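Local coordinates for putative NADP oxidoreductase BF3122 (Bacteroides fragilis, PDB 3D1L) that probably acts as an NADP-dependent oxidoreductase, binding the nucleotide through an N-terminal domain, and may pair with a second copy through its helical C-terminal part, at the interface of chains A and B. Residues are numbered along the deposited sequence; one frame, centred on the assembly and turned at random. Chains: chain A/B, Putative NADP oxidoreductase BF3122.

All three contacts draw on the long helix 168-198 of chain A, which runs along the partner: contact 2 lies at its start, contact 1 in its middle and contact 3 towards its end. The C-alpha centres of contacts 1 and 2 are about 12 Å apart, those of contacts 1 and 3 about 18 Å, and those of contacts 2 and 3 about 28 Å. Helix 235-244 of chain B supplies residues to both contacts 1 and 2. Two-fold symmetry repeats each contact with the chains exchanged, so the helical C-terminal parts embrace each other, as would suit a dimer, while the N-terminal domains stand far apart.

Contact 1: the interface of chains A and B. Residues chain A 175-176, 179, 183; chain B 229, 241, 255.
A:Leu176 and A:Val179 sit at regular helical backbone angles in helix 168-198, facing B:His241 of helix 235-244 and B:Tyr255 of helix 249-264. The contact is a helix-helix packing patch in the DUF2520 region of this putative NADP oxidoreductase, a member of the F420_oxidored family. The methyl CD1 of A:Leu176 lies over one face of the B:His241 imidazole, 3.9 Å from the ring centroid and displaced towards the CG rim, a CH-pi contact. With CG anti to the backbone N (chi1 177°), the leucine side chain runs past the histidine in the opposite direction. A:Val179 divides its two methyls between two rings. CG1 meets B:Tyr255 CE1 at 3.5 Å, the valine crossing the tyrosine at about a right angle, while CG2 reaches B:His241 CE1 at 3.7 Å. Within chain B the two rings are tied together: B:His241 ND1 and the phenol OH of B:Tyr255 form a hydrogen bond of 2.6 Å, 155° at the hydrogen, which restrains the rotation of the imidazole. The tyrosine CZ lies at the imidazole edge, in its plane. One turn on from A:Val179, the amide OD1 of A:Asn183 is 3.5 Å from CD of B:Pro229, the two side chains crossing at about a right angle. A:His175, A:Val179 and A:Asn183 also line a pocket holding 2-mercapto-propion aldehyde, which may come from purification or crystallisation.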
# COMPACT_ATOMS: atom_id res chain seq x y z
N HIS A 175 -6.75 8.31 11.34
CA HIS A 175 -6.11 9.45 10.70
C HIS A 175 -4.61 9.45 10.91
O HIS A 175 -3.87 10.02 10.11
CB HIS A 175 -6.74 10.76 11.17
CG HIS A 175 -8.22 10.79 10.99
ND1 HIS A 175 -9.09 10.43 12.00
CD2 HIS A 175 -8.98 11.06 9.91
CE1 HIS A 175 -10.33 10.51 11.55
NE2 HIS A 175 -10.29 10.89 10.28
N LEU A 176 -4.17 8.85 12.00
CA LEU A 176 -2.74 8.64 12.22
C LEU A 176 -2.22 7.62 11.22
O LEU A 176 -1.11 7.77 10.68
CB LEU A 176 -2.47 8.18 13.65
CG LEU A 176 -1.02 7.83 14.03
CD1 LEU A 176 -0.01 8.95 13.72
CD2 LEU A 176 -0.93 7.42 15.48
N VAL A 179 -1.79 9.03 7.70
CA VAL A 179 -0.53 9.76 7.55
C VAL A 179 0.59 8.84 7.07
O VAL A 179 1.33 9.19 6.15
CB VAL A 179 -0.13 10.51 8.83
CG1 VAL A 179 1.31 11.03 8.72
CG2 VAL A 179 -1.11 11.69 9.10
N ASN A 183 0.66 10.02 3.37
CA ASN A 183 1.60 11.13 3.35
C ASN A 183 3.03 10.62 3.28
O ASN A 183 3.84 11.11 2.47
CB ASN A 183 1.41 12.04 4.56
CG ASN A 183 -0.01 12.61 4.66
OD1 ASN A 183 -0.45 12.96 5.74
ND2 ASN A 183 -0.70 12.74 3.54
N PRO B 229 -0.47 17.04 7.12
CA PRO B 229 -0.17 18.12 8.08
C PRO B 229 1.31 18.52 8.19
O PRO B 229 1.65 19.46 8.90
CB PRO B 229 -0.69 17.56 9.40
CG PRO B 229 -0.49 16.05 9.25
CD PRO B 229 -0.76 15.76 7.80
N HIS B 241 -0.10 13.46 17.17
CA HIS B 241 0.38 12.21 16.59
C HIS B 241 1.63 11.64 17.27
O HIS B 241 1.73 10.44 17.49
CB HIS B 241 0.57 12.36 15.08
CG HIS B 241 -0.72 12.38 14.32
ND1 HIS B 241 -0.80 12.67 12.98
CD2 HIS B 241 -1.99 12.16 14.74
CE1 HIS B 241 -2.07 12.63 12.60
NE2 HIS B 241 -2.81 12.32 13.65
N TYR B 255 8.14 9.08 12.48
CA TYR B 255 7.07 10.02 12.17
C TYR B 255 7.64 11.46 12.15
O TYR B 255 7.35 12.23 11.23
CB TYR B 255 5.92 9.90 13.19
CG TYR B 255 4.75 10.83 12.90
CD1 TYR B 255 3.59 10.34 12.29
CD2 TYR B 255 4.82 12.19 13.22
CE1 TYR B 255 2.51 11.19 12.01
CE2 TYR B 255 3.74 13.05 12.94
CZ TYR B 255 2.60 12.54 12.33
OH TYR B 255 1.54 13.37 12.05

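Contact 2: the interface of chains A and B. Residues chain A 169, 173; chain B 199, 244.
A:Ser173 presses its CB onto one face of the B:Tyr199 ring, 3.5 Å from CD2 and 3.8 Å from the ring centroid, in a CH-pi contact displaced towards the rim. This is the close-packed part of a patch between helix 168-198 of chain A and a loop residue of chain B. The serine OG, set between its backbone N and carbonyl carbon (chi1 84°), points towards the root of the tyrosine and lies 3.6 Å from B:Tyr199 CB. One turn earlier, A:Glu169 adds its aliphatic stem: CG comes to the rim at B:Tyr199 CE1, 3.6 Å away, whereas A:Ser173 CB lies over the face. Packing is looser towards the phenol end. The glutamate chain bends at chi2 (63°), and its carboxylate is tilted 29° from the ring plane. There OE2 is 4.0 Å from B:Tyr199 OH, a proximity rather than a bond. The selenomethionine B:Met244 is a looser neighbour too, its SE 4.4 Å from the backbone N of A:Ser173. The patch may help hold the start of this helix to the partner. In the fold, the patch lies at the start of helix 168-198, with B:Tyr199 just beyond the end of the same helix in the partner and B:Met244 closing helix 235-244.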
# COMPACT_ATOMS: atom_id res chain seq x y z
N GLU A 169 -10.82 7.48 20.17
CA GLU A 169 -9.41 7.05 20.19
C GLU A 169 -9.06 6.17 18.99
O GLU A 169 -8.02 6.36 18.35
CB GLU A 169 -9.13 6.29 21.49
CG GLU A 169 -7.70 6.31 21.96
CD GLU A 169 -7.19 7.71 22.28
OE1 GLU A 169 -8.00 8.53 22.81
OE2 GLU A 169 -5.99 7.96 22.01
N SER A 173 -6.82 7.00 15.53
CA SER A 173 -5.84 6.07 14.98
C SER A 173 -5.97 5.90 13.46
O SER A 173 -4.96 5.68 12.78
CB SER A 173 -5.86 4.72 15.73
OG SER A 173 -6.86 3.86 15.21
N TYR B 199 -5.42 -0.88 17.95
CA TYR B 199 -6.76 -0.31 18.17
C TYR B 199 -7.87 -1.17 17.58
O TYR B 199 -8.93 -0.67 17.22
CB TYR B 199 -6.83 1.09 17.56
CG TYR B 199 -6.05 2.10 18.34
CD1 TYR B 199 -6.64 2.78 19.41
CD2 TYR B 199 -4.72 2.35 18.04
CE1 TYR B 199 -5.93 3.70 20.15
CE2 TYR B 199 -4.00 3.28 18.78
CZ TYR B 199 -4.60 3.94 19.84
OH TYR B 199 -3.89 4.87 20.57
N MSE B 244 0.52 10.06 20.47
CA MSE B 244 -0.02 8.71 20.25
C MSE B 244 1.02 7.60 20.13
O MSE B 244 0.77 6.46 20.51
CB MSE B 244 -0.92 8.69 19.02
CG MSE B 244 -2.36 8.90 19.36
SE MSE B 244 -3.55 8.71 17.86
CE MSE B 244 -3.66 10.58 17.38

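Contact 3: the interface of chains A and B. Residues chain A 186, 189-190, 193, 203, 210; chain B 217, 222.
A:Asn186 donates a hydrogen bond from its amide ND2 to the backbone O of B:Pro222, 2.8 Å long and nearly straight at 168°. The acceptor lies almost in the asparagine amide plane, whereas the donor stands above the carbonyl plane of the proline, 37° out of it. Having CG anti to the backbone N (chi1 -170°) carries this amide from helix 168-198 to the partner; its OD1 also passes 3.5 Å from B:Val217 CG1. Apolar packing lies beside the bond. The B:Pro222 ring settles against the same helix, CB lying 3.6 Å from A:Ala190 CA and CG 3.9 Å from A:Tyr189 CB. From the opposite direction the tip of A:Phe203 closes on that ring, CZ being 3.9 Å from CG. B:Val217 splits its branches: CG1 meets A:Tyr189 CD2 at 3.7 Å, and CG2 approaches A:Ile210 CD1 at 4.0 Å, the valine crossing both side chains at about a right angle. Within chain A, A:Ile210 CD1 lies over one face of the A:Tyr189 ring, and both meet B:Val217. The patch fits the end of helix 207-219 and the start of helix 222-225 of one chain into the helical C-terminal part of the other, and so probably steadies the two-fold pairing of the chains.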
# COMPACT_ATOMS: atom_id res chain seq x y z
N ASN A 186 3.68 8.67 -0.15
CA ASN A 186 3.95 9.63 -1.20
C ASN A 186 5.32 10.28 -1.05
O ASN A 186 6.00 10.51 -2.05
CB ASN A 186 2.87 10.71 -1.28
CG ASN A 186 3.03 11.57 -2.53
OD1 ASN A 186 2.58 11.20 -3.61
ND2 ASN A 186 3.67 12.72 -2.38
N TYR A 189 7.88 8.08 -2.61
CA TYR A 189 7.86 8.33 -4.07
C TYR A 189 8.65 9.60 -4.41
O TYR A 189 9.41 9.62 -5.39
CB TYR A 189 6.44 8.50 -4.64
CG TYR A 189 5.39 7.46 -4.32
CD1 TYR A 189 5.73 6.12 -4.05
CD2 TYR A 189 4.03 7.80 -4.35
CE1 TYR A 189 4.71 5.16 -3.78
CE2 TYR A 189 3.03 6.87 -4.07
CZ TYR A 189 3.39 5.55 -3.80
OH TYR A 189 2.39 4.63 -3.56
N ALA A 190 8.44 10.66 -3.61
CA ALA A 190 9.15 11.94 -3.78
C ALA A 190 10.65 11.77 -3.62
O ALA A 190 11.40 12.29 -4.43
CB ALA A 190 8.62 13.02 -2.80
N ALA A 193 12.05 10.08 -6.60
CA ALA A 193 12.06 11.00 -7.73
C ALA A 193 13.27 11.94 -7.67
O ALA A 193 13.86 12.24 -8.72
CB ALA A 193 10.77 11.80 -7.77
N PHE A 203 11.66 9.02 -14.19
CA PHE A 203 10.90 8.51 -13.07
C PHE A 203 9.87 7.48 -13.50
O PHE A 203 9.45 6.66 -12.67
CB PHE A 203 10.22 9.67 -12.32
CG PHE A 203 9.42 9.23 -11.11
CD1 PHE A 203 10.06 8.82 -9.94
CD2 PHE A 203 8.03 9.20 -11.15
CE1 PHE A 203 9.32 8.40 -8.83
CE2 PHE A 203 7.28 8.78 -10.05
CZ PHE A 203 7.93 8.38 -8.89
N ILE A 210 5.46 1.06 -8.10
CA ILE A 210 4.46 1.75 -7.28
C ILE A 210 3.09 1.04 -7.35
O ILE A 210 2.49 0.73 -6.31
CB ILE A 210 4.35 3.27 -7.66
CG1 ILE A 210 5.56 4.02 -7.12
CG2 ILE A 210 3.04 3.90 -7.16
CD1 ILE A 210 5.77 5.44 -7.73
N VAL B 217 0.18 9.55 -8.56
CA VAL B 217 1.51 9.89 -9.09
C VAL B 217 1.68 9.50 -10.55
O VAL B 217 2.74 9.74 -11.13
CB VAL B 217 2.71 9.39 -8.22
CG1 VAL B 217 2.80 10.20 -6.92
CG2 VAL B 217 2.63 7.90 -7.95
N PRO B 222 5.26 13.43 -7.62
CA PRO B 222 5.09 13.20 -6.17
C PRO B 222 5.13 14.47 -5.33
O PRO B 222 4.32 14.62 -4.40
CB PRO B 222 6.27 12.28 -5.82
CG PRO B 222 6.47 11.50 -7.07
CD PRO B 222 6.26 12.50 -8.19